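Local coordinates for protein thymidylate synthase ThyX (Streptomyces cacaoi subsp. asoensis, PDB 4P5A) that methylates UMP and dUMP, probably by ThyX-type FAD-dependent reductive chemistry, and binds 5-bromo-UMP as a homotetramer, at residues 96-101 with 161-166. Sequence-based numbering, arbitrary orientation.
Sequences SARYRE and AREIAR. With 5BU (5-bromo-uridine-5'-monophosphate), chain G.
The side chains of Arg-98 and Glu-163 extend alongside each other in a common direction, the guanidinium turned 33° from the carboxylate. NE and NH2 of Arg-98 converge on the single oxygen OE2 of Glu-163, each at 2.8 Å, in a side-on salt bridge; the other oxygen, OE1, pairs with Arg-113 of the second subunit. A bend at chi3 (71°) turns Arg-98 NH1 to the uracil carbonyl O4 of 5BU, 2.7 Å away. An alanine here removes NE, NH1 and NH2 together, and would probably weaken the grip on the base and leave the Glu-163 carboxylate less firmly placed. The side chain of Arg-166, bent at chi2, slants across that of Arg-98, and its NH2 meets phosphate oxygen OP2 of 5BU edge-on at 2.8 Å. Its NE is tethered to Glu-163 O. The same phosphate takes Ser-96 OG on OP3 (2.6 Å) and Ala-97 N on OP1 (3.0 Å), so both segments share one anion site. Extended Arg-162 donates NE to Arg-98 O at 3.2 Å, from above the carbonyl plane, while water 3 links its NH1 to that oxygen. The loop between strands 91-94 and 105-107 thus meets short helix 162-165; Arg-162 and Glu-101 rest on Leu-156 of helix 131-157, and the second subunit completes the nucleotide pocket.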
loop_
_atom_site.group_PDB
_atom_site.type_symbol
_atom_site.label_atom_id
_atom_site.label_comp_id
_atom_site.label_asym_id
_atom_site.label_seq_id
_atom_site.Cartn_x
_atom_site.Cartn_y
_atom_site.Cartn_z
ATOM N N SER B 96 -23.609 -4.141 1.388
ATOM C CA SER B 96 -23.942 -2.966 0.631
ATOM C C SER B 96 -25.439 -2.512 0.732
ATOM O O SER B 96 -26.297 -3.313 0.533
ATOM C CB SER B 96 -23.647 -3.308 -0.807
ATOM O OG SER B 96 -24.275 -2.340 -1.684
ATOM N N ALA B 97 -25.667 -1.216 0.950
ATOM C CA ALA B 97 -27.023 -0.629 0.880
ATOM C C ALA B 97 -27.483 -0.363 -0.519
ATOM O O ALA B 97 -28.701 -0.192 -0.740
ATOM C CB ALA B 97 -27.082 0.664 1.750
ATOM N N ARG B 98 -26.564 -0.258 -1.509
ATOM C CA ARG B 98 -27.031 -0.244 -2.907
ATOM C C ARG B 98 -27.632 -1.585 -3.245
ATOM O O ARG B 98 -28.581 -1.639 -4.036
ATOM C CB ARG B 98 -25.814 -0.035 -3.852
ATOM C CG ARG B 98 -25.120 1.344 -3.611
ATOM C CD ARG B 98 -24.044 1.447 -4.679
ATOM N NE ARG B 98 -24.660 1.665 -6.031
ATOM C CZ ARG B 98 -24.095 1.321 -7.194
ATOM N NH1 ARG B 98 -22.890 0.675 -7.217
ATOM N NH2 ARG B 98 -24.740 1.610 -8.352
ATOM N N TYR B 99 -27.096 -2.669 -2.654
ATOM C CA TYR B 99 -27.419 -4.040 -3.061
ATOM C C TYR B 99 -28.632 -4.589 -2.281
ATOM O O TYR B 99 -29.472 -5.255 -2.847
ATOM C CB TYR B 99 -26.243 -4.967 -2.833
ATOM C CG TYR B 99 -26.425 -6.360 -3.391
ATOM C CD1 TYR B 99 -26.098 -6.653 -4.727
ATOM C CD2 TYR B 99 -26.901 -7.418 -2.575
ATOM C CE1 TYR B 99 -26.260 -8.027 -5.230
ATOM C CE2 TYR B 99 -27.071 -8.734 -3.092
ATOM C CZ TYR B 99 -26.765 -9.004 -4.395
ATOM O OH TYR B 99 -26.927 -10.310 -4.881
ATOM N N ARG B 100 -28.743 -4.261 -1.013
ATOM C CA ARG B 100 -29.762 -4.916 -0.208
ATOM C C ARG B 100 -30.399 -3.878 0.706
ATOM O O ARG B 100 -29.717 -2.938 1.135
ATOM C CB ARG B 100 -29.124 -5.995 0.653
ATOM C CG ARG B 100 -30.225 -6.902 1.367
ATOM C CD ARG B 100 -29.720 -8.308 1.781
ATOM N NE ARG B 100 -28.993 -8.283 3.065
ATOM C CZ ARG B 100 -29.518 -8.559 4.275
ATOM N NH1 ARG B 100 -30.803 -8.912 4.402
ATOM N NH2 ARG B 100 -28.753 -8.491 5.374
ATOM N N GLU B 101 -31.704 -4.065 1.006
ATOM C CA GLU B 101 -32.380 -3.165 1.950
ATOM C C GLU B 101 -31.728 -3.221 3.318
ATOM O O GLU B 101 -31.287 -4.277 3.780
ATOM C CB GLU B 101 -33.822 -3.606 2.071
ATOM C CG GLU B 101 -34.645 -2.851 3.069
ATOM C CD GLU B 101 -36.172 -3.227 2.963
ATOM O OE1 GLU B 101 -36.894 -2.970 3.976
ATOM O OE2 GLU B 101 -36.616 -3.725 1.860
ATOM N N ALA B 161 -35.204 3.447 -5.937
ATOM C CA ALA B 161 -34.076 2.514 -5.870
ATOM C C ALA B 161 -33.420 2.575 -4.486
ATOM O O ALA B 161 -33.191 3.659 -3.906
ATOM C CB ALA B 161 -33.058 2.873 -6.928
ATOM N N ARG B 162 -32.998 1.420 -4.025
ATOM C CA ARG B 162 -32.396 1.404 -2.685
ATOM C C ARG B 162 -31.136 2.238 -2.481
ATOM O O ARG B 162 -31.029 2.841 -1.418
ATOM C CB ARG B 162 -32.413 -0.000 -2.093
ATOM C CG ARG B 162 -31.687 -0.844 -2.796
ATOM C CD ARG B 162 -32.004 -2.330 -2.408
ATOM N NE ARG B 162 -31.414 -2.944 -3.596
ATOM C CZ ARG B 162 -32.103 -3.636 -4.502
ATOM N NH1 ARG B 162 -31.503 -4.077 -5.597
ATOM N NH2 ARG B 162 -33.396 -3.889 -4.288
ATOM N N GLU B 163 -30.354 2.477 -3.548
ATOM C CA GLU B 163 -29.130 3.346 -3.417
ATOM C C GLU B 163 -29.482 4.840 -3.184
ATOM O O GLU B 163 -28.657 5.636 -2.661
ATOM C CB GLU B 163 -28.208 3.151 -4.653
ATOM C CG GLU B 163 -28.820 3.787 -5.934
ATOM C CD GLU B 163 -27.814 3.890 -7.086
ATOM O OE1 GLU B 163 -28.061 4.724 -8.003
ATOM O OE2 GLU B 163 -26.777 3.122 -7.095
ATOM N N ILE B 164 -30.724 5.251 -3.524
ATOM C CA ILE B 164 -31.125 6.596 -3.309
ATOM C C ILE B 164 -31.957 6.648 -2.040
ATOM O O ILE B 164 -31.815 7.627 -1.281
ATOM C CB ILE B 164 -31.961 7.129 -4.519
ATOM C CG1 ILE B 164 -31.070 7.385 -5.730
ATOM C CG2 ILE B 164 -32.866 8.319 -4.125
ATOM C CD1 ILE B 164 -30.150 8.614 -5.540
ATOM N N ALA B 165 -32.796 5.662 -1.776
ATOM C CA ALA B 165 -33.589 5.700 -0.531
ATOM C C ALA B 165 -32.725 5.784 0.710
ATOM O O ALA B 165 -33.119 6.455 1.716
ATOM C CB ALA B 165 -34.525 4.516 -0.416
ATOM N N ARG B 166 -31.559 5.115 0.689
ATOM C CA ARG B 166 -30.698 5.143 1.885
ATOM C C ARG B 166 -30.090 6.461 2.193
ATOM O O ARG B 166 -29.448 6.563 3.267
ATOM C CB ARG B 166 -29.623 4.094 1.859
ATOM C CG ARG B 166 -28.696 4.073 0.633
ATOM C CD ARG B 166 -27.738 5.277 0.627
ATOM N NE ARG B 166 -26.753 5.025 -0.449
ATOM C CZ ARG B 166 -25.620 4.275 -0.333
ATOM N NH1 ARG B 166 -25.269 3.745 0.834
ATOM N NH2 ARG B 166 -24.920 4.065 -1.431
HETATM P P 5BU G . -22.991 1.100 -0.071
HETATM O OP1 5BU G . -23.678 1.065 1.236
HETATM O OP2 5BU G . -22.796 2.417 -0.687
HETATM O OP3 5BU G . -23.336 0.015 -0.986
HETATM O "O5'" 5BU G . -21.460 0.751 0.275
HETATM C "C5'" 5BU G . -21.190 -0.299 1.216
HETATM C "C4'" 5BU G . -19.645 -0.371 1.376
HETATM O "O4'" 5BU G . -19.081 -0.975 0.102
HETATM C "C3'" 5BU G . -18.880 0.915 1.548
HETATM O "O3'" 5BU G . -17.600 0.604 2.257
HETATM C "C2'" 5BU G . -18.599 1.323 0.123
HETATM O "O2'" 5BU G . -17.474 2.132 0.115
HETATM C "C1'" 5BU G . -18.343 0.032 -0.617
HETATM N N1 5BU G . -19.000 0.159 -1.984
HETATM C C2 5BU G . -18.455 1.060 -2.893
HETATM O O2 5BU G . -17.393 1.617 -2.546
HETATM N N3 5BU G . -19.039 1.224 -4.123
HETATM C C4 5BU G . -20.169 0.507 -4.543
HETATM O O4 5BU G . -20.698 0.813 -5.616
HETATM C C5 5BU G . -20.669 -0.381 -3.625
HETATM C C6 5BU G . -20.124 -0.582 -2.384
HETATM BR BR 5BU G . -22.106 -1.534 -4.117
HETATM O O HOH W 1 -30.846 0.801 0.591
HETATM O O HOH W 2 -29.783 0.299 -5.798
HETATM O O HOH W 3 -28.853 -3.354 -6.334
#